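Local coordinates for protein inhibitor from Tityus obscurus scorpion venom (TopI1) (Tityus, PDB 6MRQ) that acts as an inhibitor in scorpion venom, a small disulfide-rich peptide that probably targets serine proteases, at residues R4-T7 / Y8-K12. Sequence-based numbering, arbitrary orientation.
Sequences RCKT and YDDCK
Asp-10 reaches back along the chain and grips the backbone of the residues just before the 3-10 turn. Its OD2 accepts two amide hydrogens: Lys-6 N at 2.9 Å with a nearly straight N-H...O angle of 159°, on the anti lone pair, and Thr-7 N at 3.1 Å, from above the carboxylate plane (44° out of it). Chi1 of -62° sets CG opposite the carbonyl carbon, which brings the carboxylate back to these two consecutive amides. The return bond, Asp-10 N to Thr-7 O at 3.0 Å, closes the first turn, and Cys-11 N follows with a bond to Tyr-8 O of 2.8 Å.

The tight side is the sulfur-lined interior. Cys-5 CB lies 3.7 Å from Asp-10 CB and also 3.7 Å from Cys-11 SG, while the SG atoms of Cys-5 and Cys-11, 3.8 Å apart, belong to different disulfides, to Cys-22 and Cys-27 respectively. Cys-11 sits just before helix 12-15, and its disulfide ties this turn to strand 26-28; with the Cys-15/Cys-29 bond, this is consistent with a cysteine-stabilised alpha/beta motif. Tyr-8 CB lies against Thr-7, while its OH is hydrogen-bonded to Arg-18 O.

The solvent side is looser: the ends of the Lys-6 and Asp-9 side chains run off from the turn. Lys-6 NZ, 7.0 Å from Asp-10 OD2, makes no salt bridge with it; within this turn the grip comes from amides. Two N-H groups converging on OD2 would be expected to stabilise the charged carboxylate.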
ATOM      1  N   ARG B   4     -15.611  -3.996  -0.003  1.00 19.23           N
ATOM      2  CA  ARG B   4     -16.914  -3.799  -0.616  1.00 19.61           C
ATOM      3  C   ARG B   4     -17.966  -3.561   0.463  1.00 21.70           C
ATOM      4  O   ARG B   4     -17.810  -3.957   1.623  1.00 22.59           O
ATOM      5  CB  ARG B   4     -17.280  -5.004  -1.481  1.00 25.51           C
ATOM      6  CG  ARG B   4     -16.464  -5.128  -2.772  1.00 27.20           C
ATOM      7  CD  ARG B   4     -16.880  -6.363  -3.554  0.47 30.25           C
ATOM      8  NE  ARG B   4     -16.233  -6.467  -4.859  0.93 41.84           N
ATOM      9  CZ  ARG B   4     -16.734  -5.980  -5.991  0.24 41.02           C
ATOM     10  NH1 ARG B   4     -17.894  -5.336  -5.994  0.86 44.26           N
ATOM     11  NH2 ARG B   4     -16.071  -6.138  -7.128  0.64 43.51           N
ATOM     12  N   CYS B   5     -19.045  -2.891   0.074  1.00 19.26           N
ATOM     13  CA  CYS B   5     -20.072  -2.520   1.033  1.00 20.94           C
ATOM     14  C   CYS B   5     -21.364  -2.261   0.278  1.00 21.29           C
ATOM     15  O   CYS B   5     -21.359  -1.985  -0.924  1.00 22.98           O
ATOM     16  CB  CYS B   5     -19.664  -1.266   1.815  1.00 22.26           C
ATOM     17  SG  CYS B   5     -19.259   0.111   0.708  1.00 19.44           S
ATOM     18  N   LYS B   6     -22.474  -2.347   1.010  1.00 21.96           N
ATOM     19  CA  LYS B   6     -23.754  -1.836   0.544  1.00 23.77           C
ATOM     20  C   LYS B   6     -24.169  -0.576   1.281  1.00 23.74           C
ATOM     21  O   LYS B   6     -24.820   0.290   0.690  1.00 28.25           O
ATOM     22  CB  LYS B   6     -24.851  -2.895   0.731  1.00 25.43           C
ATOM     23  CG  LYS B   6     -24.667  -4.142  -0.130  0.74 29.33           C
ATOM     24  CD  LYS B   6     -25.056  -3.883  -1.582  0.32 33.04           C
ATOM     25  CE  LYS B   6     -25.041  -5.164  -2.411  0.89 41.70           C
ATOM     26  NZ  LYS B   6     -23.663  -5.658  -2.675  0.79 38.15           N
ATOM     27  N   THR B   7     -23.809  -0.472   2.559  1.00 24.72           N
ATOM     28  CA  THR B   7     -24.032   0.721   3.358  1.00 23.22           C
ATOM     29  C   THR B   7     -22.750   1.000   4.133  1.00 21.91           C
ATOM     30  O   THR B   7     -21.877   0.136   4.260  1.00 20.61           O
ATOM     31  CB  THR B   7     -25.180   0.544   4.362  1.00 24.49           C
ATOM     32  OG1 THR B   7     -24.770  -0.353   5.401  1.00 30.55           O
ATOM     33  CG2 THR B   7     -26.435   0.010   3.675  1.00 28.41           C
ATOM     34  N   TYR B   8     -22.638   2.214   4.665  1.00 20.48           N
ATOM     35  CA  TYR B   8     -21.403   2.563   5.359  1.00 20.82           C
ATOM     36  C   TYR B   8     -21.216   1.758   6.641  1.00 20.18           C
ATOM     37  O   TYR B   8     -20.073   1.559   7.068  1.00 20.65           O
ATOM     38  CB  TYR B   8     -21.320   4.068   5.607  1.00 20.41           C
ATOM     39  CG  TYR B   8     -19.931   4.521   6.001  1.00 19.42           C
ATOM     40  CD1 TYR B   8     -18.836   4.271   5.176  1.00 17.91           C
ATOM     41  CD2 TYR B   8     -19.705   5.187   7.199  1.00 21.60           C
ATOM     42  CE1 TYR B   8     -17.568   4.667   5.534  1.00 18.88           C
ATOM     43  CE2 TYR B   8     -18.441   5.594   7.562  1.00 20.13           C
ATOM     44  CZ  TYR B   8     -17.377   5.332   6.723  1.00 19.71           C
ATOM     45  OH  TYR B   8     -16.115   5.729   7.070  1.00 21.49           O
ATOM     46  N   ASP B   9     -22.296   1.251   7.239  1.00 22.82           N
ATOM     47  CA  ASP B   9     -22.134   0.376   8.395  1.00 29.96           C
ATOM     48  C   ASP B   9     -21.283  -0.844   8.055  1.00 29.00           C
ATOM     49  O   ASP B   9     -20.603  -1.389   8.933  1.00 25.19           O
ATOM     50  CB  ASP B   9     -23.489  -0.063   8.945  1.00 28.56           C
ATOM     51  CG  ASP B   9     -23.353  -0.906  10.199  0.78 34.78           C
ATOM     52  OD1 ASP B   9     -23.010  -0.343  11.261  0.44 35.05           O
ATOM     53  OD2 ASP B   9     -23.578  -2.131  10.119  0.37 34.25           O
ATOM     54  N   ASP B  10     -21.304  -1.290   6.791  1.00 24.59           N
ATOM     55  CA  ASP B  10     -20.447  -2.393   6.373  1.00 23.88           C
ATOM     56  C   ASP B  10     -18.968  -2.032   6.412  1.00 21.51           C
ATOM     57  O   ASP B  10     -18.122  -2.928   6.311  1.00 25.55           O
ATOM     58  CB  ASP B  10     -20.794  -2.837   4.949  1.00 24.59           C
ATOM     59  CG  ASP B  10     -22.210  -3.353   4.821  1.00 22.80           C
ATOM     60  OD1 ASP B  10     -22.704  -3.994   5.772  1.00 29.67           O
ATOM     61  OD2 ASP B  10     -22.832  -3.116   3.766  1.00 27.20           O
ATOM     62  N   CYS B  11     -18.636  -0.751   6.540  1.00 20.06           N
ATOM     63  CA  CYS B  11     -17.259  -0.294   6.523  1.00 20.29           C
ATOM     64  C   CYS B  11     -16.671  -0.120   7.912  1.00 20.88           C
ATOM     65  O   CYS B  11     -15.509   0.283   8.028  1.00 21.11           O
ATOM     66  CB  CYS B  11     -17.171   1.042   5.784  1.00 19.63           C
ATOM     67  SG  CYS B  11     -17.774   0.940   4.104  1.00 17.95           S
ATOM     68  N   LYS B  12     -17.441  -0.407   8.963  1.00 22.87           N
ATOM     69  CA  LYS B  12     -16.977  -0.153  10.320  1.00 27.57           C
ATOM     70  C   LYS B  12     -15.681  -0.893  10.623  1.00 28.43           C
ATOM     71  O   LYS B  12     -14.834  -0.379  11.363  1.00 31.09           O
ATOM     72  CB  LYS B  12     -18.066  -0.554  11.316  1.00 31.31           C
ATOM     73  CG  LYS B  12     -17.664  -0.397  12.775  0.55 37.81           C
ATOM     74  CD  LYS B  12     -18.751  -0.906  13.714  0.08 41.92           C
ATOM     75  CE  LYS B  12     -18.276  -0.902  15.160  1.00 46.63           C
ATOM     76  NZ  LYS B  12     -19.384  -0.576  16.100  0.60 44.22           N
TER